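Local coordinates for protein homospermidine synthase (PDB 2PH5) that binds NAD and probably makes the polyamine homospermidine, as expected for a homospermidine synthase, at residues 191-196 with 302-306; 209-213 with 323-328; 241-247 with 312-318; 375-379 with 391-395. One frame throughout, in Å; residues are numbered along the deposited sequence.

In the fold
From the N terminus, helix 188-197, strand 202-213 and the end of strand 238-242 open contacts 1, 2 and 3 in turn. Contact 1 closes first, at 302-306, so its loop crosses those of contacts 2 and 3. Contact 3 closes next, at 312-318, and contact 2 last, at 323-328, so contact 3 lies wholly within the span of contact 2. Contact 4, a short local closure, follows in series. All four reach one mixed sheet: contacts 1 and 3 meet through Leu305, Leu312 and Tyr313, while Gln211 joins contact 2 to contact 4.

Contact 1: 191-196 with 302-306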
# COMPACT_ATOMS: atom_id res chain seq x y z
N TRP A 191 -20.12 20.09 27.62
CA TRP A 191 -19.22 19.07 27.11
C TRP A 191 -17.99 19.75 26.53
O TRP A 191 -16.86 19.30 26.73
CB TRP A 191 -19.90 18.24 26.02
CG TRP A 191 -20.74 17.12 26.56
CD1 TRP A 191 -22.10 16.99 26.45
CD2 TRP A 191 -20.29 15.98 27.30
NE1 TRP A 191 -22.51 15.84 27.08
CE2 TRP A 191 -21.42 15.20 27.61
CE3 TRP A 191 -19.03 15.55 27.74
CZ2 TRP A 191 -21.33 14.01 28.33
CZ3 TRP A 191 -18.94 14.36 28.46
CH2 TRP A 191 -20.09 13.61 28.75
N ALA A 192 -18.22 20.84 25.81
CA ALA A 192 -17.13 21.60 25.21
C ALA A 192 -16.24 22.13 26.33
O ALA A 192 -15.01 22.05 26.25
CB ALA A 192 -17.68 22.75 24.39
N ASN A 193 -16.87 22.67 27.37
CA ASN A 193 -16.16 23.23 28.51
C ASN A 193 -15.28 22.19 29.19
O ASN A 193 -14.14 22.49 29.57
CB ASN A 193 -17.17 23.83 29.49
CG ASN A 193 -16.57 24.09 30.84
OD1 ASN A 193 -16.59 23.22 31.72
ND2 ASN A 193 -16.01 25.29 31.03
N LEU A 194 -15.80 20.98 29.36
CA LEU A 194 -15.04 19.89 29.97
C LEU A 194 -13.85 19.55 29.09
O LEU A 194 -12.77 19.24 29.58
CB LEU A 194 -15.91 18.64 30.14
CG LEU A 194 -15.13 17.37 30.52
CD1 LEU A 194 -14.47 17.56 31.86
CD2 LEU A 194 -16.07 16.18 30.54
N ALA A 195 -14.04 19.62 27.77
CA ALA A 195 -12.94 19.30 26.86
C ALA A 195 -11.82 20.32 27.01
O ALA A 195 -10.65 19.96 27.05
CB ALA A 195 -13.44 19.28 25.42
N MSE A 196 -12.19 21.59 27.08
CA MSE A 196 -11.21 22.65 27.22
C MSE A 196 -10.51 22.61 28.58
O MSE A 196 -9.29 22.73 28.66
CB MSE A 196 -11.87 24.00 27.02
CG MSE A 196 -10.91 25.16 27.20
SE MSE A 196 -11.87 26.82 27.44
CE MSE A 196 -12.12 26.67 29.36
N PHE A 302 -19.84 20.74 18.40
CA PHE A 302 -20.34 20.21 19.67
C PHE A 302 -19.33 20.47 20.79
O PHE A 302 -19.71 20.56 21.95
CB PHE A 302 -20.59 18.71 19.55
CG PHE A 302 -21.22 18.10 20.77
CD1 PHE A 302 -22.54 18.38 21.11
CD2 PHE A 302 -20.49 17.23 21.58
CE1 PHE A 302 -23.14 17.80 22.23
CE2 PHE A 302 -21.07 16.65 22.70
CZ PHE A 302 -22.40 16.94 23.03
N LEU A 303 -18.05 20.59 20.44
CA LEU A 303 -17.02 20.83 21.44
C LEU A 303 -16.42 22.22 21.31
O LEU A 303 -15.29 22.47 21.73
CB LEU A 303 -15.91 19.79 21.33
CG LEU A 303 -16.37 18.37 21.61
CD1 LEU A 303 -15.27 17.38 21.25
CD2 LEU A 303 -16.77 18.26 23.09
N THR A 304 -17.19 23.12 20.70
CA THR A 304 -16.76 24.50 20.51
C THR A 304 -17.24 25.35 21.69
O THR A 304 -18.25 25.04 22.31
CB THR A 304 -17.33 25.08 19.20
OG1 THR A 304 -16.71 24.43 18.08
CG2 THR A 304 -17.08 26.58 19.11
N LEU A 305 -16.50 26.41 21.98
CA LEU A 305 -16.85 27.30 23.08
C LEU A 305 -16.63 28.75 22.66
O LEU A 305 -15.69 29.07 21.92
CB LEU A 305 -15.99 26.97 24.30
CG LEU A 305 -16.60 27.14 25.69
CD1 LEU A 305 -17.84 26.25 25.83
CD2 LEU A 305 -15.56 26.75 26.74
N LYS A 306 -17.50 29.64 23.14
CA LYS A 306 -17.40 31.06 22.83
C LYS A 306 -18.31 31.88 23.74
O LYS A 306 -19.27 31.35 24.30
CB LYS A 306 -17.77 31.29 21.36
CG LYS A 306 -19.03 30.58 20.90
CD LYS A 306 -19.21 30.73 19.39
CE LYS A 306 -20.45 30.00 18.90
NZ LYS A 306 -20.65 30.16 17.43
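The indole of Trp191 and the ring of Phe302 run alongside each other in the same direction, their planes inclined at 34° in an oblique arrangement. The five-membered ring does the touching: Trp191 CD1 comes within 3.4 Å of Phe302 CZ, while Phe302 CE2 reaches back to Trp191 CB, 3.9 Å away. Trp191 owes this placement to a first torsion of -83°, which sets CG beside its own backbone N and opposite the carbonyl carbon. Lys168 of helix 158-176 touches both aromatic residues, and Leu171 of the same helix packs on the indole together with Pro185.

One residue further on, Ala192 meets mostly main chain. Its CB sits 3.4 Å from Leu303 C and also lies against Thr304 O, so helix 188-197 comes very close to the chain just where Leu303 leaves helical geometry after helix 295-302. Here the helix packs beside the margin of the mixed sheet, for the chain then enters strand 305-306, an outermost strand of that sheet, bonded through Leu305 to strand 311-322. The CD2 methyl of Leu303 extends back under the helix, 3.8 Å from Trp191 O and 4.2 Å from Ala195 CB.

Leu305 spreads its two methyls over different residues of the helix. CD1 meets Ala192 CB at 3.8 Å, whereas CD2 comes near Asn193 CA and the selenium of the selenomethionine Met196. That last chain is bent at its third torsion, 86°, and crosses Leu305 at about a right angle, with Met196 SE 3.8 Å from Leu305 CD2.

Contact 2: 209-213 with 323-328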
# COMPACT_ATOMS: atom_id res chain seq x y z
N ASP A 209 -7.92 -1.56 10.97
CA ASP A 209 -8.50 -2.84 10.56
C ASP A 209 -7.37 -3.78 10.18
O ASP A 209 -6.62 -3.52 9.23
CB ASP A 209 -9.40 -2.62 9.34
CG ASP A 209 -10.42 -3.74 9.14
OD1 ASP A 209 -10.08 -4.93 9.36
OD2 ASP A 209 -11.56 -3.43 8.75
N SER A 210 -7.24 -4.88 10.93
CA SER A 210 -6.20 -5.87 10.68
C SER A 210 -6.78 -7.19 10.16
O SER A 210 -6.10 -8.21 10.16
CB SER A 210 -5.39 -6.14 11.96
OG SER A 210 -6.19 -6.71 12.98
N GLN A 211 -8.04 -7.19 9.72
CA GLN A 211 -8.63 -8.42 9.23
C GLN A 211 -7.95 -8.87 7.93
O GLN A 211 -7.92 -8.13 6.95
CB GLN A 211 -10.14 -8.24 9.03
CG GLN A 211 -10.83 -7.81 10.34
CD GLN A 211 -12.29 -7.44 10.17
OE1 GLN A 211 -13.18 -8.32 10.17
NE2 GLN A 211 -12.56 -6.14 10.02
N VAL A 212 -7.37 -10.07 7.95
CA VAL A 212 -6.71 -10.64 6.77
C VAL A 212 -7.62 -11.70 6.17
O VAL A 212 -8.56 -12.15 6.82
CB VAL A 212 -5.35 -11.29 7.10
CG1 VAL A 212 -4.35 -10.22 7.49
CG2 VAL A 212 -5.51 -12.32 8.21
N THR A 213 -7.32 -12.12 4.95
CA THR A 213 -8.18 -13.08 4.28
C THR A 213 -7.52 -14.18 3.46
O THR A 213 -6.31 -14.18 3.24
CB THR A 213 -9.10 -12.37 3.31
OG1 THR A 213 -8.30 -11.71 2.32
CG2 THR A 213 -9.96 -11.34 4.02
N PRO A 323 -7.32 1.00 6.89
CA PRO A 323 -8.18 -0.13 6.51
C PRO A 323 -7.46 -1.47 6.54
O PRO A 323 -6.27 -1.55 6.84
CB PRO A 323 -8.63 0.25 5.11
CG PRO A 323 -7.40 0.90 4.56
CD PRO A 323 -6.95 1.79 5.71
N CYS A 324 -8.20 -2.54 6.25
CA CYS A 324 -7.62 -3.87 6.25
C CYS A 324 -6.61 -3.94 5.11
O CYS A 324 -6.80 -3.32 4.06
CB CYS A 324 -8.71 -4.91 6.05
SG CYS A 324 -9.49 -4.79 4.45
N PRO A 325 -5.51 -4.69 5.29
CA PRO A 325 -4.49 -4.80 4.24
C PRO A 325 -5.02 -4.92 2.81
O PRO A 325 -4.41 -4.40 1.87
CB PRO A 325 -3.65 -6.00 4.68
CG PRO A 325 -4.49 -6.71 5.70
CD PRO A 325 -5.21 -5.60 6.41
N ASP A 326 -6.15 -5.61 2.63
CA ASP A 326 -6.73 -5.76 1.30
C ASP A 326 -7.24 -4.42 0.78
O ASP A 326 -7.14 -4.14 -0.42
CB ASP A 326 -7.87 -6.78 1.32
CG ASP A 326 -7.39 -8.22 1.28
OD1 ASP A 326 -8.21 -9.13 1.50
OD2 ASP A 326 -6.19 -8.45 1.02
N ALA A 327 -7.80 -3.61 1.68
CA ALA A 327 -8.30 -2.30 1.28
C ALA A 327 -7.10 -1.37 1.03
O ALA A 327 -7.22 -0.38 0.31
CB ALA A 327 -9.20 -1.71 2.37
N ARG A 328 -5.95 -1.70 1.63
CA ARG A 328 -4.74 -0.90 1.44
C ARG A 328 -4.25 -1.15 0.03
O ARG A 328 -3.91 -0.21 -0.70
CB ARG A 328 -3.66 -1.29 2.43
CG ARG A 328 -4.05 -1.04 3.86
CD ARG A 328 -3.07 -1.69 4.84
NE ARG A 328 -3.72 -1.94 6.11
CZ ARG A 328 -3.22 -2.69 7.09
NH1 ARG A 328 -3.92 -2.85 8.21
NH2 ARG A 328 -2.03 -3.26 6.94
O HOH W 1 -11.03 -2.47 5.73
O HOH W 2 -5.07 -10.55 3.49
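Asp209 meets Cys324 with almost its whole side chain. Its CB lies 3.3 Å from Cys324 N, and CG, anti to the backbone N at -159°, passes 3.7 Å from Cys324 CB. At the tip the two oxygens divide the work. Asp209 OD1 turns back on its own segment, accepting Gln211 N at 3.1 Å nearly along the C-O axis, which makes an Asx turn, and Gln211 NE2 at 2.8 Å from the syn side, 26° out of the carboxylate plane. OD2 pairs with Thr225 OG1, and a water bonded weakly to it accepts from Cys324 N. Several bonds therefore hold the carboxylate's rotation.

The main chain of Asp209 is used as well: its carbonyl O takes a weak bond from Arg328 NH1. That guanidinium is held chiefly by Pro323 O, which lies in its plane and receives Arg328 NE at 2.7 Å. Further along, Thr213 OG1 donates to the syn lone pair of Asp326 OD1, again at 2.7 Å, and Val212 CG1 packs against Pro325 CG.

Cys324 is the N-cap of helix 325-336, which begins as the chain leaves strand 311-322; that strand runs parallel beside 202-213 in the mixed sheet, with strand 352-364 flanking 202-213 on its other side. Pro325 and Arg328 also pack on Leu329 of the second subunit, placing the helix start at the dimer interface.

Contact 3: 241-247 with 312-318; sequences IGWGTHE and LYRPTVH
Ile241 packs CG2 against Thr316 CG2, 4.0 Å away, and against the His318 ring, at the place where two sheets are stitched together. Strand 238-242, from the edge of a three-stranded antiparallel sheet, makes a single antiparallel bridge to strand 311-322 of the mixed sheet. Gly242 and Val317 form its hydrogen-bonded pair: Gly242 N reaches Val317 O at 2.8 Å with an angle of 165° at the hydrogen, and the more bent return bond runs from Val317 N to Gly242 O.

Beyond the bridge the chain stays extended through Gly244 and then turns. Trp243 CB points away from strand 311-322, and its ring meets Trp250 edge-to-face, but its carbonyl O stays in the plane of the Arg314 guanidinium, at the edge. Gly244 lies close along the backbone of Arg314 and Pro315, and its N donates to Thr316 OG1 at 2.7 Å. It also starts a type I turn that ends at Glu247. Inside the turn, Thr245 grips one carbonyl twice: Thr245 N approaches Arg314 O in the carbonyl plane at 2.7 Å, and Thr245 OG1, tilted 30° from that plane, meets the same Arg314 O at 3.2 Å. His246 turns its NE2 to Trp464 O.

Glu247, bent at its second torsion (-66°), folds back so that its CG sits 3.6 Å above the centre of the Trp243 ring. Its OE2 accepts from Phe466 N, while the anti lone pair of Glu247 OE1 accepts a hydrogen bond from Thr316 OG1 at 2.6 Å.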
# COMPACT_ATOMS: atom_id res chain seq x y z
N ILE A 241 -11.10 18.82 7.76
CA ILE A 241 -10.56 18.91 9.11
C ILE A 241 -11.16 19.99 10.01
O ILE A 241 -11.32 21.13 9.60
CB ILE A 241 -9.04 19.16 9.04
CG1 ILE A 241 -8.39 18.21 8.04
CG2 ILE A 241 -8.42 18.99 10.42
CD1 ILE A 241 -6.96 18.59 7.68
N GLY A 242 -11.50 19.61 11.24
CA GLY A 242 -12.03 20.58 12.19
C GLY A 242 -10.82 21.34 12.71
O GLY A 242 -9.94 20.75 13.35
N TRP A 243 -10.74 22.64 12.43
CA TRP A 243 -9.59 23.42 12.86
C TRP A 243 -9.62 23.82 14.33
O TRP A 243 -10.49 24.57 14.76
CB TRP A 243 -9.44 24.67 12.00
CG TRP A 243 -8.01 25.10 11.83
CD1 TRP A 243 -7.52 26.36 11.95
CD2 TRP A 243 -6.91 24.27 11.46
NE1 TRP A 243 -6.17 26.38 11.68
CE2 TRP A 243 -5.77 25.10 11.37
CE3 TRP A 243 -6.76 22.90 11.19
CZ2 TRP A 243 -4.50 24.62 11.03
CZ3 TRP A 243 -5.50 22.41 10.85
CH2 TRP A 243 -4.39 23.27 10.77
N GLY A 244 -8.66 23.31 15.10
CA GLY A 244 -8.60 23.64 16.51
C GLY A 244 -7.98 24.99 16.77
O GLY A 244 -7.12 25.44 16.00
N THR A 245 -8.40 25.66 17.84
CA THR A 245 -7.87 26.97 18.19
C THR A 245 -6.39 26.97 18.59
O THR A 245 -5.76 28.02 18.61
CB THR A 245 -8.70 27.62 19.31
OG1 THR A 245 -9.02 26.64 20.30
CG2 THR A 245 -9.99 28.21 18.75
N HIS A 246 -5.83 25.80 18.90
CA HIS A 246 -4.42 25.75 19.29
C HIS A 246 -3.50 25.75 18.08
O HIS A 246 -2.35 26.16 18.19
CB HIS A 246 -4.12 24.49 20.11
CG HIS A 246 -3.90 23.27 19.28
ND1 HIS A 246 -4.91 22.63 18.60
CD2 HIS A 246 -2.76 22.60 18.97
CE1 HIS A 246 -4.42 21.63 17.91
NE2 HIS A 246 -3.11 21.58 18.11
N GLU A 247 -4.00 25.27 16.94
CA GLU A 247 -3.21 25.20 15.71
C GLU A 247 -2.49 26.51 15.44
O GLU A 247 -3.11 27.57 15.37
CB GLU A 247 -4.09 24.86 14.50
CG GLU A 247 -4.83 23.54 14.59
CD GLU A 247 -3.92 22.32 14.57
OE1 GLU A 247 -4.44 21.19 14.63
OE2 GLU A 247 -2.68 22.49 14.50
N LEU A 312 -13.65 30.83 21.68
CA LEU A 312 -12.63 30.80 22.71
C LEU A 312 -11.85 29.49 22.59
O LEU A 312 -10.62 29.49 22.61
CB LEU A 312 -13.28 30.90 24.09
CG LEU A 312 -14.27 32.05 24.26
CD1 LEU A 312 -14.94 31.96 25.63
CD2 LEU A 312 -13.54 33.38 24.11
N TYR A 313 -12.59 28.39 22.46
CA TYR A 313 -12.00 27.06 22.37
C TYR A 313 -12.62 26.14 21.33
O TYR A 313 -13.83 26.17 21.08
CB TYR A 313 -12.07 26.36 23.71
CG TYR A 313 -11.77 24.89 23.62
CD1 TYR A 313 -10.46 24.43 23.45
CD2 TYR A 313 -12.80 23.94 23.75
CE1 TYR A 313 -10.18 23.06 23.41
CE2 TYR A 313 -12.52 22.57 23.72
CZ TYR A 313 -11.22 22.14 23.56
OH TYR A 313 -10.94 20.80 23.60
N ARG A 314 -11.78 25.27 20.77
CA ARG A 314 -12.22 24.32 19.78
C ARG A 314 -11.04 23.42 19.44
O ARG A 314 -9.97 23.89 19.08
CB ARG A 314 -12.67 25.05 18.52
CG ARG A 314 -13.08 24.16 17.39
CD ARG A 314 -13.08 24.93 16.08
NE ARG A 314 -14.22 25.84 15.98
CZ ARG A 314 -14.27 26.87 15.14
NH1 ARG A 314 -13.24 27.13 14.34
NH2 ARG A 314 -15.35 27.63 15.11
N PRO A 315 -11.22 22.10 19.58
CA PRO A 315 -10.15 21.15 19.28
C PRO A 315 -10.14 20.81 17.79
O PRO A 315 -11.10 21.07 17.08
CB PRO A 315 -10.52 19.94 20.13
CG PRO A 315 -12.02 19.96 20.06
CD PRO A 315 -12.35 21.43 20.26
N THR A 316 -9.03 20.26 17.33
CA THR A 316 -8.92 19.85 15.94
C THR A 316 -9.53 18.45 15.92
O THR A 316 -9.28 17.64 16.82
CB THR A 316 -7.44 19.83 15.48
OG1 THR A 316 -7.01 21.17 15.22
CG2 THR A 316 -7.26 19.00 14.21
N VAL A 317 -10.35 18.17 14.90
CA VAL A 317 -10.99 16.88 14.78
C VAL A 317 -10.97 16.36 13.34
O VAL A 317 -11.37 17.06 12.41
CB VAL A 317 -12.48 16.92 15.21
CG1 VAL A 317 -13.08 15.52 15.16
CG2 VAL A 317 -12.61 17.51 16.61
N HIS A 318 -10.49 15.13 13.19
CA HIS A 318 -10.43 14.49 11.89
C HIS A 318 -10.23 12.99 12.07
O HIS A 318 -9.97 12.51 13.18
CB HIS A 318 -9.33 15.11 11.01
CG HIS A 318 -7.93 14.81 11.47
ND1 HIS A 318 -7.38 13.56 11.40
CD2 HIS A 318 -6.96 15.63 11.94
CE1 HIS A 318 -6.12 13.61 11.80
NE2 HIS A 318 -5.84 14.86 12.14

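Contact 4: 375-379 with 391-395; sequences STLSI and ATSLQ
Leu377 extends from its strand with CG opposite the backbone N (174°), and Leu394 takes a similar first torsion from the helix, so that the two chains meet at about a right angle with Leu377 CD2 3.7 Å from Leu394 CD2. Gln395 turns the other way: at -65° its CG stands opposite the carbonyl carbon, and the extended remainder carries the amide to Ser375.

There Gln395 NE2 donates to Ser375 OG at 2.8 Å, with the hydroxyl oxygen lying in the amide plane. Ser375 OG is also bonded to Leu434 O, and Gln395 NE2 gives a weak bond to Asp357 O, so both polar tips are doubly engaged in a buried setting. Towards the Ile379 end of the strand, Ala391 CB rests 3.4 Å from Leu377 O. In turn Leu377 CD2 reaches Ala391 O at 3.4 Å, and Ile379 CD1 approaches Ala391 N.

Strand 375-378 and helix 391-395 run at 131° to each other, their axes 8.3 Å apart at closest approach. This is a helix packed on the face of the mixed sheet, in the layered alpha-beta build of the domain, and it borders the cofactor site: the side chain of Gln395 is about 4 Å from that of Ala158, which binds NAD.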
# COMPACT_ATOMS: atom_id res chain seq x y z
N SER A 375 -13.31 0.30 20.83
CA SER A 375 -13.59 -1.12 20.71
C SER A 375 -12.57 -1.89 19.90
O SER A 375 -12.20 -1.48 18.81
CB SER A 375 -14.97 -1.33 20.08
OG SER A 375 -15.06 -2.60 19.45
N THR A 376 -12.11 -3.00 20.46
CA THR A 376 -11.16 -3.86 19.78
C THR A 376 -11.88 -5.19 19.65
O THR A 376 -11.92 -5.96 20.60
CB THR A 376 -9.88 -4.07 20.58
OG1 THR A 376 -9.31 -2.80 20.90
CG2 THR A 376 -8.88 -4.88 19.77
N LEU A 377 -12.47 -5.42 18.49
CA LEU A 377 -13.21 -6.65 18.24
C LEU A 377 -12.50 -7.50 17.19
O LEU A 377 -12.15 -7.00 16.12
CB LEU A 377 -14.63 -6.33 17.74
CG LEU A 377 -15.49 -7.52 17.29
CD1 LEU A 377 -15.80 -8.39 18.49
CD2 LEU A 377 -16.79 -7.03 16.63
N SER A 378 -12.29 -8.77 17.50
CA SER A 378 -11.64 -9.67 16.57
C SER A 378 -12.72 -10.39 15.79
O SER A 378 -13.88 -10.44 16.22
CB SER A 378 -10.80 -10.71 17.31
OG SER A 378 -11.64 -11.59 18.03
N ILE A 379 -12.33 -10.96 14.65
CA ILE A 379 -13.26 -11.68 13.80
C ILE A 379 -13.78 -12.93 14.53
O ILE A 379 -14.94 -13.32 14.37
CB ILE A 379 -12.59 -12.09 12.46
CG1 ILE A 379 -13.60 -12.80 11.56
CG2 ILE A 379 -11.37 -12.98 12.72
CD1 ILE A 379 -14.74 -11.91 11.13
N ALA A 391 -15.76 -8.28 12.04
CA ALA A 391 -15.44 -7.33 13.09
C ALA A 391 -16.01 -5.95 12.79
O ALA A 391 -16.64 -5.33 13.65
CB ALA A 391 -13.93 -7.25 13.26
N THR A 392 -15.80 -5.47 11.57
CA THR A 392 -16.27 -4.16 11.13
C THR A 392 -17.78 -4.01 11.14
O THR A 392 -18.32 -3.11 11.78
CB THR A 392 -15.75 -3.83 9.71
OG1 THR A 392 -14.33 -3.99 9.68
CG2 THR A 392 -16.11 -2.40 9.32
N SER A 393 -18.48 -4.89 10.42
CA SER A 393 -19.93 -4.79 10.36
C SER A 393 -20.57 -4.87 11.74
O SER A 393 -21.46 -4.07 12.06
CB SER A 393 -20.51 -5.89 9.46
OG SER A 393 -20.29 -7.18 10.01
N LEU A 394 -20.10 -5.80 12.57
CA LEU A 394 -20.67 -5.97 13.91
C LEU A 394 -20.60 -4.71 14.77
O LEU A 394 -21.49 -4.46 15.58
CB LEU A 394 -19.99 -7.13 14.66
CG LEU A 394 -20.68 -7.48 15.99
CD1 LEU A 394 -22.17 -7.70 15.72
CD2 LEU A 394 -20.06 -8.74 16.60
N GLN A 395 -19.55 -3.92 14.60
CA GLN A 395 -19.43 -2.71 15.40
C GLN A 395 -20.45 -1.68 14.92
O GLN A 395 -20.92 -0.85 15.70
CB GLN A 395 -18.02 -2.14 15.32
CG GLN A 395 -16.96 -3.03 15.91
CD GLN A 395 -15.55 -2.52 15.62
OE1 GLN A 395 -15.20 -2.26 14.48
NE2 GLN A 395 -14.75 -2.37 16.67